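Side-chain contacts in uncharacterized protein (Bacteroides caccae, PDB 4L7A), which is of unknown function but probably acts as a zinc-dependent peptidase of the zincin type: residues A[236-239]-A[240-244]; A[149-153]-A[154-158]; A[197-200]-A[201-205]; A[71-74]-A[75-79]. All coordinates share one frame; numbering follows the deposited sequence.

Interaction 1 (A[236-239]-A[240-244])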
loop_
_atom_site.group_PDB
_atom_site.type_symbol
_atom_site.label_atom_id
_atom_site.label_comp_id
_atom_site.label_asym_id
_atom_site.label_seq_id
_atom_site.Cartn_x
_atom_site.Cartn_y
_atom_site.Cartn_z
ATOM N N VAL A 236 -9.371 -6.491 -14.356
ATOM C CA VAL A 236 -8.129 -6.402 -13.561
ATOM C C VAL A 236 -7.499 -7.795 -13.316
ATOM O O VAL A 236 -6.303 -7.973 -13.510
ATOM C CB VAL A 236 -8.364 -5.699 -12.198
ATOM C CG1 VAL A 236 -7.092 -5.695 -11.327
ATOM C CG2 VAL A 236 -8.783 -4.266 -12.440
ATOM N N LYS A 237 -8.299 -8.751 -12.856
ATOM C CA LYS A 237 -7.810 -10.100 -12.696
ATOM C C LYS A 237 -7.138 -10.593 -13.991
ATOM O O LYS A 237 -6.051 -11.168 -13.952
ATOM C CB LYS A 237 -8.930 -11.018 -12.299
ATOM C CG LYS A 237 -9.300 -10.918 -10.847
ATOM C CD LYS A 237 -10.481 -11.896 -10.531
ATOM C CE LYS A 237 -10.776 -11.866 -9.017
ATOM N NZ LYS A 237 -12.175 -12.365 -8.744
ATOM N N LYS A 238 -7.799 -10.376 -15.126
ATOM C CA LYS A 238 -7.302 -10.821 -16.411
ATOM C C LYS A 238 -6.000 -10.116 -16.786
ATOM O O LYS A 238 -5.079 -10.741 -17.253
ATOM C CB LYS A 238 -8.373 -10.613 -17.483
ATOM C CG LYS A 238 -7.930 -11.039 -18.905
ATOM C CD LYS A 238 -9.097 -11.057 -19.912
ATOM C CE LYS A 238 -8.592 -11.024 -21.366
ATOM N NZ LYS A 238 -7.748 -12.207 -21.717
ATOM N N TYR A 239 -5.940 -8.806 -16.559
ATOM C CA TYR A 239 -4.750 -8.029 -16.784
ATOM C C TYR A 239 -3.588 -8.550 -15.905
ATOM O O TYR A 239 -2.459 -8.732 -16.408
ATOM C CB TYR A 239 -4.994 -6.554 -16.444
ATOM C CG TYR A 239 -3.711 -5.722 -16.300
ATOM C CD1 TYR A 239 -2.962 -5.343 -17.421
ATOM C CD2 TYR A 239 -3.239 -5.343 -15.052
ATOM C CE1 TYR A 239 -1.775 -4.595 -17.294
ATOM C CE2 TYR A 239 -2.060 -4.593 -14.915
ATOM C CZ TYR A 239 -1.334 -4.239 -16.046
ATOM O OH TYR A 239 -0.168 -3.498 -15.878
HETATM N N MSE A 240 -3.842 -8.777 -14.614
HETATM C CA MSE A 240 -2.741 -9.220 -13.759
HETATM C C MSE A 240 -2.238 -10.601 -14.232
HETATM O O MSE A 240 -1.013 -10.858 -14.217
HETATM C CB MSE A 240 -3.151 -9.253 -12.324
HETATM C CG MSE A 240 -3.519 -7.896 -11.777
HETATM SE SE MSE A 240 -1.935 -6.755 -11.668
HETATM C CE MSE A 240 -1.126 -7.531 -10.081
ATOM N N LYS A 241 -3.178 -11.447 -14.674
ATOM C CA LYS A 241 -2.829 -12.755 -15.245
ATOM C C LYS A 241 -2.041 -12.656 -16.580
ATOM O O LYS A 241 -0.928 -13.172 -16.701
ATOM C CB LYS A 241 -4.083 -13.601 -15.441
ATOM C CG LYS A 241 -3.812 -14.956 -16.001
ATOM C CD LYS A 241 -5.098 -15.786 -15.991
ATOM C CE LYS A 241 -5.301 -16.420 -17.339
ATOM N NZ LYS A 241 -6.057 -17.693 -17.276
ATOM N N ASP A 242 -2.583 -11.950 -17.550
ATOM C CA ASP A 242 -1.972 -11.901 -18.857
ATOM C C ASP A 242 -0.635 -11.143 -18.843
ATOM O O ASP A 242 0.277 -11.552 -19.513
ATOM C CB ASP A 242 -2.897 -11.253 -19.901
ATOM C CG ASP A 242 -4.197 -12.022 -20.122
ATOM O OD1 ASP A 242 -4.283 -13.195 -19.689
ATOM O OD2 ASP A 242 -5.134 -11.417 -20.701
ATOM N N SER A 243 -0.541 -10.045 -18.092
ATOM C CA SER A 243 0.613 -9.181 -18.166
ATOM C C SER A 243 1.669 -9.525 -17.129
ATOM O O SER A 243 2.824 -9.282 -17.367
ATOM C CB SER A 243 0.193 -7.702 -17.998
ATOM O OG SER A 243 -0.573 -7.302 -19.129
ATOM N N TRP A 244 1.275 -10.042 -15.957
ATOM C CA TRP A 244 2.247 -10.255 -14.895
ATOM C C TRP A 244 2.297 -11.667 -14.341
ATOM O O TRP A 244 3.037 -11.923 -13.409
ATOM C CB TRP A 244 2.009 -9.238 -13.761
ATOM C CG TRP A 244 2.109 -7.830 -14.240
ATOM C CD1 TRP A 244 1.081 -6.995 -14.568
ATOM C CD2 TRP A 244 3.321 -7.118 -14.529
ATOM N NE1 TRP A 244 1.570 -5.769 -14.961
ATOM C CE2 TRP A 244 2.942 -5.830 -14.999
ATOM C CE3 TRP A 244 4.679 -7.409 -14.362
ATOM C CZ2 TRP A 244 3.887 -4.833 -15.318
ATOM C CZ3 TRP A 244 5.632 -6.431 -14.715
ATOM C CH2 TRP A 244 5.218 -5.153 -15.171
#
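Tyr-239 lies along the last turns of helix 211-244 and meets Met-240, Ser-243 and Trp-244 one after another. Its CG stands anti to the backbone N (chi1 165°), which lays the ring along the helix toward the C-terminal end. At the root, CB lies close to the amide N of Met-240, a spacing set by the covalent chain. The two flanks of the ring then find different neighbours. CD1 and CE1 pass the hydroxyl of Ser-243, with CE1 3.5 Å from OG, whereas CD2 and CE2 run beside the selenium of Met-240, a selenomethionine; CD2 to SE is 3.9 Å. The selenium approaches the ring obliquely, a Met-aromatic contact. At the tip, CZ of Tyr-239 is 3.5 Å from NE1 of Trp-244, and the indole N-H points at OH of the tyrosine in a nearly straight bond of 3.0 Å (171°), the oxygen lying in the indole plane. Tyr-239 and Trp-244 form an offset edge-to-face pair, the indole turning its edge to the phenol at 77°. The contact with Ser-243 is the i to i+4 pairing of an alpha-helix, whereas Trp-244 is an i to i+5 partner where the helix ends. The phenol oxygen is also hydrogen-bonded to Lys-154 O, in the loop after helix 131-153. On the exposed flank, Lys-238 bends at its last torsion and brings NZ to 2.9 Å from OD2 of Asp-242, a salt bridge that uses the carboxylate's syn lone pair. On the buried flank, CG1 of Val-236 packs on CG of Met-240 at 4.2 Å, next to Leu-248.

Interaction 2 (A[149-153]-A[154-158])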
loop_
_atom_site.group_PDB
_atom_site.type_symbol
_atom_site.label_atom_id
_atom_site.label_comp_id
_atom_site.label_asym_id
_atom_site.label_seq_id
_atom_site.Cartn_x
_atom_site.Cartn_y
_atom_site.Cartn_z
ATOM N N ILE A 149 2.517 1.734 -10.986
ATOM C CA ILE A 149 3.811 1.420 -11.629
ATOM C C ILE A 149 3.644 0.245 -12.577
ATOM O O ILE A 149 4.196 0.249 -13.682
ATOM C CB ILE A 149 4.903 1.135 -10.572
ATOM C CG1 ILE A 149 5.253 2.425 -9.807
ATOM C CG2 ILE A 149 6.176 0.588 -11.217
ATOM C CD1 ILE A 149 6.134 2.158 -8.521
ATOM N N LEU A 150 2.880 -0.763 -12.161
ATOM C CA LEU A 150 2.629 -1.865 -13.085
ATOM C C LEU A 150 1.985 -1.338 -14.377
ATOM O O LEU A 150 2.390 -1.716 -15.523
ATOM C CB LEU A 150 1.740 -2.945 -12.469
ATOM C CG LEU A 150 2.289 -3.695 -11.261
ATOM C CD1 LEU A 150 1.229 -4.577 -10.626
ATOM C CD2 LEU A 150 3.554 -4.525 -11.677
ATOM N N HIS A 151 0.986 -0.485 -14.210
ATOM C CA HIS A 151 0.274 0.087 -15.368
ATOM C C HIS A 151 1.136 0.903 -16.291
ATOM O O HIS A 151 0.928 0.833 -17.473
ATOM C CB HIS A 151 -0.911 0.893 -14.948
ATOM C CG HIS A 151 -1.843 0.119 -14.079
ATOM N ND1 HIS A 151 -2.669 0.717 -13.167
ATOM C CD2 HIS A 151 -2.050 -1.221 -13.967
ATOM C CE1 HIS A 151 -3.344 -0.223 -12.510
ATOM N NE2 HIS A 151 -3.013 -1.408 -13.008
ATOM N N GLN A 152 2.103 1.630 -15.747
ATOM C CA GLN A 152 3.073 2.396 -16.536
ATOM C C GLN A 152 3.973 1.493 -17.353
ATOM O O GLN A 152 4.223 1.764 -18.517
ATOM C CB GLN A 152 3.943 3.301 -15.643
ATOM C CG GLN A 152 3.133 4.419 -14.973
ATOM C CD GLN A 152 3.955 5.409 -14.074
ATOM O OE1 GLN A 152 4.708 5.009 -13.169
ATOM N NE2 GLN A 152 3.781 6.705 -14.327
ATOM N N LYS A 153 4.419 0.393 -16.753
ATOM C CA LYS A 153 5.297 -0.527 -17.459
ATOM C C LYS A 153 4.566 -1.379 -18.476
ATOM O O LYS A 153 5.084 -1.626 -19.576
ATOM C CB LYS A 153 6.002 -1.423 -16.489
ATOM C CG LYS A 153 7.065 -0.730 -15.637
ATOM C CD LYS A 153 7.772 -1.806 -14.884
ATOM C CE LYS A 153 9.092 -1.357 -14.330
ATOM N NZ LYS A 153 8.895 -0.229 -13.458
ATOM N N LYS A 154 3.376 -1.871 -18.123
ATOM C CA LYS A 154 2.534 -2.617 -19.058
ATOM C C LYS A 154 1.120 -2.079 -19.013
ATOM O O LYS A 154 0.362 -2.333 -18.053
ATOM C CB LYS A 154 2.563 -4.114 -18.752
ATOM C CG LYS A 154 3.903 -4.734 -18.936
ATOM C CD LYS A 154 3.879 -6.201 -18.673
ATOM C CE LYS A 154 5.294 -6.673 -18.559
ATOM N NZ LYS A 154 5.307 -8.095 -18.371
ATOM N N ASN A 155 0.752 -1.335 -20.049
ATOM C CA ASN A 155 -0.507 -0.624 -20.039
ATOM C C ASN A 155 -1.705 -1.554 -19.865
ATOM O O ASN A 155 -1.720 -2.656 -20.434
ATOM C CB ASN A 155 -0.637 0.197 -21.304
ATOM C CG ASN A 155 0.298 1.410 -21.284
ATOM O OD1 ASN A 155 0.952 1.735 -20.271
ATOM N ND2 ASN A 155 0.382 2.062 -22.398
ATOM N N TYR A 156 -2.700 -1.112 -19.097
ATOM C CA TYR A 156 -3.906 -1.903 -18.893
ATOM C C TYR A 156 -4.793 -1.776 -20.143
ATOM O O TYR A 156 -4.565 -0.872 -20.940
ATOM C CB TYR A 156 -4.638 -1.499 -17.594
ATOM C CG TYR A 156 -5.147 -0.060 -17.555
ATOM C CD1 TYR A 156 -6.336 0.258 -18.186
ATOM C CD2 TYR A 156 -4.444 0.965 -16.908
ATOM C CE1 TYR A 156 -6.794 1.496 -18.190
ATOM C CE2 TYR A 156 -4.910 2.262 -16.951
ATOM C CZ TYR A 156 -6.093 2.493 -17.576
ATOM O OH TYR A 156 -6.661 3.724 -17.637
ATOM N N PRO A 157 -5.814 -2.666 -20.315
ATOM C CA PRO A 157 -6.685 -2.557 -21.517
ATOM C C PRO A 157 -7.453 -1.262 -21.642
ATOM O O PRO A 157 -8.090 -0.832 -20.705
ATOM C CB PRO A 157 -7.645 -3.742 -21.376
ATOM C CG PRO A 157 -6.919 -4.700 -20.492
ATOM C CD PRO A 157 -6.218 -3.820 -19.490
ATOM N N VAL A 158 -7.371 -0.649 -22.816
ATOM C CA VAL A 158 -8.017 0.623 -23.053
ATOM C C VAL A 158 -9.508 0.529 -22.837
ATOM O O VAL A 158 -10.132 1.518 -22.477
ATOM C CB VAL A 158 -7.745 1.182 -24.485
ATOM C CG1 VAL A 158 -6.263 1.428 -24.662
ATOM C CG2 VAL A 158 -8.255 0.244 -25.584
#
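His-151 and Tyr-156 supply the aromatic part of this contact, where helix 131-153 gives way to a loop. The phenol points its edge at the imidazole face: CD2 of Tyr-156 stands 3.9 Å from CG of His-151, near the rim of the ring, with the two planes at 76°. Tyr-156 CG sits between the backbone N and the carbonyl carbon (chi1 62°), turning the ring back toward the helix, and its OH bonds to Asp-161. Among backbone bonds, Lys-154 N donates to Leu-150 O at 2.8 Å and closes the final helical turn; Lys-154 itself is the first residue to leave helical angles. A weaker CA-H...O contact follows, Asn-155 CA lying 3.3 Å from His-151 O. The lysines make the charged part, and both ammonium groups are engaged beyond this turn: Lys-153 NZ bonds to Ala-88 O, while the extended Lys-154 carries NZ to Ser-243 O and lies in cation-pi contact with Trp-244. The helix holds, upstream, the H-E-x-x-H sequence characteristic of zincins. Its end packs against two other helices, Leu-150 touching Tyr-239, Met-240 and Trp-244 of helix 211-244, and His-151 and Tyr-156 touching Ile-199 of helix 195-208.

Interaction 3 (A[197-200]-A[201-205])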
loop_
_atom_site.group_PDB
_atom_site.type_symbol
_atom_site.label_atom_id
_atom_site.label_comp_id
_atom_site.label_asym_id
_atom_site.label_seq_id
_atom_site.Cartn_x
_atom_site.Cartn_y
_atom_site.Cartn_z
ATOM N N GLU A 197 -6.853 6.138 -11.965
ATOM C CA GLU A 197 -7.034 5.979 -10.520
ATOM C C GLU A 197 -8.056 4.890 -10.156
ATOM O O GLU A 197 -7.894 4.176 -9.145
ATOM C CB GLU A 197 -7.307 7.312 -9.812
ATOM C CG GLU A 197 -5.995 8.039 -9.480
ATOM C CD GLU A 197 -5.271 8.439 -10.711
ATOM O OE1 GLU A 197 -5.828 9.323 -11.412
ATOM O OE2 GLU A 197 -4.208 7.829 -11.021
ATOM N N ASP A 198 -9.077 4.744 -10.996
ATOM C CA ASP A 198 -10.127 3.736 -10.841
ATOM C C ASP A 198 -9.497 2.330 -10.819
ATOM O O ASP A 198 -9.662 1.579 -9.863
ATOM C CB ASP A 198 -11.158 3.899 -11.973
ATOM C CG ASP A 198 -12.355 2.980 -11.866
ATOM O OD1 ASP A 198 -12.352 1.986 -11.117
ATOM O OD2 ASP A 198 -13.353 3.286 -12.547
ATOM N N ILE A 199 -8.719 2.002 -11.807
ATOM C CA ILE A 199 -8.151 0.700 -11.820
ATOM C C ILE A 199 -7.108 0.484 -10.669
ATOM O O ILE A 199 -7.064 -0.618 -10.093
ATOM C CB ILE A 199 -7.625 0.343 -13.193
ATOM C CG1 ILE A 199 -7.197 -1.114 -13.182
ATOM C CG2 ILE A 199 -6.510 1.310 -13.681
ATOM C CD1 ILE A 199 -6.788 -1.640 -14.544
ATOM N N ALA A 200 -6.330 1.510 -10.283
ATOM C CA ALA A 200 -5.432 1.371 -9.150
ATOM C C ALA A 200 -6.224 1.125 -7.843
ATOM O O ALA A 200 -5.794 0.339 -7.012
ATOM C CB ALA A 200 -4.499 2.601 -8.980
ATOM N N GLU A 201 -7.388 1.770 -7.716
ATOM C CA GLU A 201 -8.254 1.613 -6.544
ATOM C C GLU A 201 -8.926 0.256 -6.496
ATOM O O GLU A 201 -9.022 -0.342 -5.421
ATOM C CB GLU A 201 -9.318 2.693 -6.496
ATOM C CG GLU A 201 -8.795 4.101 -6.086
ATOM C CD GLU A 201 -8.427 4.148 -4.598
ATOM O OE1 GLU A 201 -9.359 4.377 -3.796
ATOM O OE2 GLU A 201 -7.244 3.914 -4.238
ATOM N N VAL A 202 -9.400 -0.233 -7.635
ATOM C CA VAL A 202 -10.020 -1.551 -7.655
ATOM C C VAL A 202 -8.995 -2.555 -7.187
ATOM O O VAL A 202 -9.252 -3.352 -6.335
ATOM C CB VAL A 202 -10.603 -1.874 -9.033
ATOM C CG1 VAL A 202 -11.002 -3.347 -9.127
ATOM C CG2 VAL A 202 -11.790 -0.991 -9.309
ATOM N N THR A 203 -7.785 -2.485 -7.712
ATOM C CA THR A 203 -6.715 -3.400 -7.343
ATOM C C THR A 203 -6.347 -3.318 -5.858
ATOM O O THR A 203 -6.268 -4.335 -5.157
ATOM C CB THR A 203 -5.426 -3.078 -8.179
ATOM O OG1 THR A 203 -5.721 -3.020 -9.584
ATOM C CG2 THR A 203 -4.346 -4.126 -7.938
ATOM N N ALA A 204 -6.138 -2.089 -5.347
ATOM C CA ALA A 204 -5.743 -1.868 -3.970
ATOM C C ALA A 204 -6.853 -2.212 -2.977
ATOM O O ALA A 204 -6.562 -2.743 -1.875
ATOM C CB ALA A 204 -5.350 -0.433 -3.763
ATOM N N CYS A 205 -8.086 -1.891 -3.336
ATOM C CA CYS A 205 -9.228 -2.293 -2.469
ATOM C C CYS A 205 -9.404 -3.810 -2.455
ATOM O O CYS A 205 -9.579 -4.431 -1.397
ATOM C CB CYS A 205 -10.517 -1.622 -2.889
ATOM S SG CYS A 205 -10.539 0.195 -2.622
#
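Thr-203 folds its hydroxyl back onto the carbonyl of Ile-199, one turn earlier in helix 195-208, which packs against the helix bearing the H-E-x-x-H zincin sequence, Ala-200 touching His-144 and Ala-204 touching Lys-140. Almost everything here is buried. Asp-198 and Val-202 lie side by side, OD1 of the acid 3.5 Å from CG2 of the valine. Glu-201 curls at its second torsion (chi2 -72°), its CG lying 3.2 Å from Glu-197 O. Both buried carboxylates are gripped from outside the helix: Asp-198 OD1 bonds to Tyr-160 and OD2 to Tyr-168 and, in a salt bridge, to Lys-232, while Glu-201 OE1 meets Lys-140 and Thr-188, and OE2 is hydrogen-bonded to ND1 of His-144, the first histidine of the zincin sequence. This last bond is consistent with a second-shell role that orients the imidazole, as in related enzymes. The looser side belongs to Glu-197, partly exposed, whose carboxylate leads away from the next turn to a salt bridge with Lys-194. Two donors of Thr-203 share Ile-199 O, from opposite faces of the carbonyl plane: OG1 at 2.8 Å and the backbone N at 3.1 Å.

Interaction 4 (A[71-74]-A[75-79])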
loop_
_atom_site.group_PDB
_atom_site.type_symbol
_atom_site.label_atom_id
_atom_site.label_comp_id
_atom_site.label_asym_id
_atom_site.label_seq_id
_atom_site.Cartn_x
_atom_site.Cartn_y
_atom_site.Cartn_z
ATOM N N HIS A 71 6.931 -8.525 5.448
ATOM C CA HIS A 71 6.065 -9.731 5.587
ATOM C C HIS A 71 4.722 -9.647 4.858
ATOM O O HIS A 71 4.268 -10.630 4.259
ATOM C CB HIS A 71 5.773 -10.024 7.054
ATOM C CG HIS A 71 5.111 -11.336 7.272
ATOM N ND1 HIS A 71 5.778 -12.535 7.089
ATOM C CD2 HIS A 71 3.842 -11.651 7.614
ATOM C CE1 HIS A 71 4.958 -13.532 7.356
ATOM N NE2 HIS A 71 3.776 -13.025 7.671
ATOM N N CYS A 72 4.121 -8.458 4.887
ATOM C CA CYS A 72 2.739 -8.266 4.409
ATOM C C CYS A 72 2.582 -7.744 2.977
ATOM O O CYS A 72 1.488 -7.851 2.379
ATOM C CB CYS A 72 2.019 -7.343 5.351
ATOM S SG CYS A 72 1.871 -8.032 7.000
ATOM N N TRP A 73 3.647 -7.206 2.424
ATOM C CA TRP A 73 3.666 -6.742 1.031
ATOM C C TRP A 73 4.771 -7.466 0.251
ATOM O O TRP A 73 4.466 -8.308 -0.618
ATOM C CB TRP A 73 3.689 -5.210 0.916
ATOM C CG TRP A 73 4.400 -4.729 -0.284
ATOM C CD1 TRP A 73 4.194 -5.096 -1.583
ATOM C CD2 TRP A 73 5.493 -3.846 -0.283
ATOM N NE1 TRP A 73 5.152 -4.510 -2.390
ATOM C CE2 TRP A 73 5.935 -3.709 -1.595
ATOM C CE3 TRP A 73 6.121 -3.101 0.714
ATOM C CZ2 TRP A 73 6.986 -2.838 -1.940
ATOM C CZ3 TRP A 73 7.221 -2.284 0.360
ATOM C CH2 TRP A 73 7.621 -2.183 -0.949
ATOM N N LEU A 74 6.039 -7.228 0.603
ATOM C CA LEU A 74 7.138 -7.697 -0.230
ATOM C C LEU A 74 7.150 -9.215 -0.355
ATOM O O LEU A 74 7.173 -9.717 -1.445
ATOM C CB LEU A 74 8.468 -7.224 0.299
ATOM C CG LEU A 74 8.803 -5.759 0.092
ATOM C CD1 LEU A 74 9.973 -5.374 0.972
ATOM C CD2 LEU A 74 9.153 -5.470 -1.335
ATOM N N GLU A 75 6.994 -9.922 0.756
ATOM C CA GLU A 75 6.913 -11.364 0.728
ATOM C C GLU A 75 5.633 -11.924 0.129
ATOM O O GLU A 75 5.641 -13.064 -0.354
ATOM C CB GLU A 75 7.166 -11.979 2.100
ATOM C CG GLU A 75 8.647 -11.957 2.491
ATOM C CD GLU A 75 8.860 -12.603 3.861
ATOM O OE1 GLU A 75 8.224 -13.625 4.188
ATOM O OE2 GLU A 75 9.617 -12.063 4.639
ATOM N N ALA A 76 4.558 -11.133 0.126
ATOM C CA ALA A 76 3.301 -11.590 -0.446
ATOM C C ALA A 76 3.372 -11.593 -1.959
ATOM O O ALA A 76 2.978 -12.532 -2.665
ATOM C CB ALA A 76 2.140 -10.706 0.058
ATOM N N TYR A 77 3.864 -10.497 -2.459
ATOM C CA TYR A 77 4.135 -10.345 -3.868
ATOM C C TYR A 77 5.132 -11.414 -4.329
ATOM O O TYR A 77 4.913 -12.016 -5.379
ATOM C CB TYR A 77 4.652 -8.944 -4.161
ATOM C CG TYR A 77 3.603 -7.829 -4.237
ATOM C CD1 TYR A 77 2.391 -7.896 -3.556
ATOM C CD2 TYR A 77 3.862 -6.662 -4.996
ATOM C CE1 TYR A 77 1.426 -6.835 -3.647
ATOM C CE2 TYR A 77 2.969 -5.624 -5.065
ATOM C CZ TYR A 77 1.740 -5.712 -4.400
ATOM O OH TYR A 77 0.879 -4.686 -4.534
ATOM N N ASP A 78 6.175 -11.679 -3.538
ATOM C CA ASP A 78 7.133 -12.710 -3.905
ATOM C C ASP A 78 6.438 -14.055 -3.974
ATOM O O ASP A 78 6.603 -14.763 -4.938
ATOM C CB ASP A 78 8.275 -12.871 -2.890
ATOM C CG ASP A 78 9.287 -11.750 -2.928
ATOM O OD1 ASP A 78 9.348 -10.995 -3.923
ATOM O OD2 ASP A 78 10.065 -11.661 -1.939
ATOM N N GLU A 79 5.651 -14.393 -2.953
ATOM C CA GLU A 79 4.973 -15.687 -2.907
ATOM C C GLU A 79 4.082 -15.943 -4.130
ATOM O O GLU A 79 4.033 -17.038 -4.657
ATOM C CB GLU A 79 4.112 -15.776 -1.643
ATOM C CG GLU A 79 3.607 -17.162 -1.320
ATOM C CD GLU A 79 2.759 -17.183 -0.037
ATOM O OE1 GLU A 79 3.119 -16.586 1.002
ATOM O OE2 GLU A 79 1.695 -17.781 -0.088
HETATM O O HOH W 1 8.452 -11.851 7.147
#
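Trp-73 stands on edge against the face of Tyr-77, one turn on in helix 59-81. The planes are almost perpendicular (88°), a T-shaped pair, and the five-membered ring does the touching: CD1 sits 3.5 Å above the centre of the phenol, while NE1 lies 3.6 Å from CD2 of Tyr-77. The indole reaches this place through a first torsion well off the staggered position (chi1 149°), and CG of Leu-74 rests over one of its faces. Phe-146 of helix 131-153 stacks with the tryptophan, and the phenol OH bonds to His-143 of that same helix. Backbone geometry frames the pair. A wider pi-type turn at 71-74 interrupts the regular bonding: His-71 O lies 4.5 Å from Glu-75 N, its i+4 partner, and instead receives Arg-258. Trp-73 O resumes the i to i+4 pattern with a straight bond from Tyr-77 N (2.9 Å) and takes a weak one from Ala-76 N. On another side of the helix, the imidazole of His-71 and the carboxylate of Glu-75 cross with their planes 81° apart. ND1 and OE1 stay 3.9 Å apart, and a water bridges the two residues, 2.8 Å from His-71 ND1 and donating to Glu-75 OE2 at 2.8 Å. Their remaining ends have fixed partners: His-71 NE2 bonds to Glu-261, and Glu-75 OE1 forms a salt bridge with Arg-258.

Overall arrangement
Interactions 1, 2 and 3 form one touching group on the same side of the chain's centre. Val-236 of interaction 1 meets Thr-203 and Ile-199 of interaction 3, and Ile-199 in turn meets His-151 and Tyr-156 of interaction 2; Lys-154 ties interactions 1 and 2 through Tyr-239 and Ser-243. Interaction 4 stands apart, with nearest atoms about 6 or 7 Å from the others, but shares helix 131-153 as a packing partner. Interactions 3 and 4 are buried, one rich in engaged carboxylates, the other in aromatic rings with a water-bridged flank. Interactions 1 and 2 lie at helix ends, mixing aromatic pairs with exposed lysines.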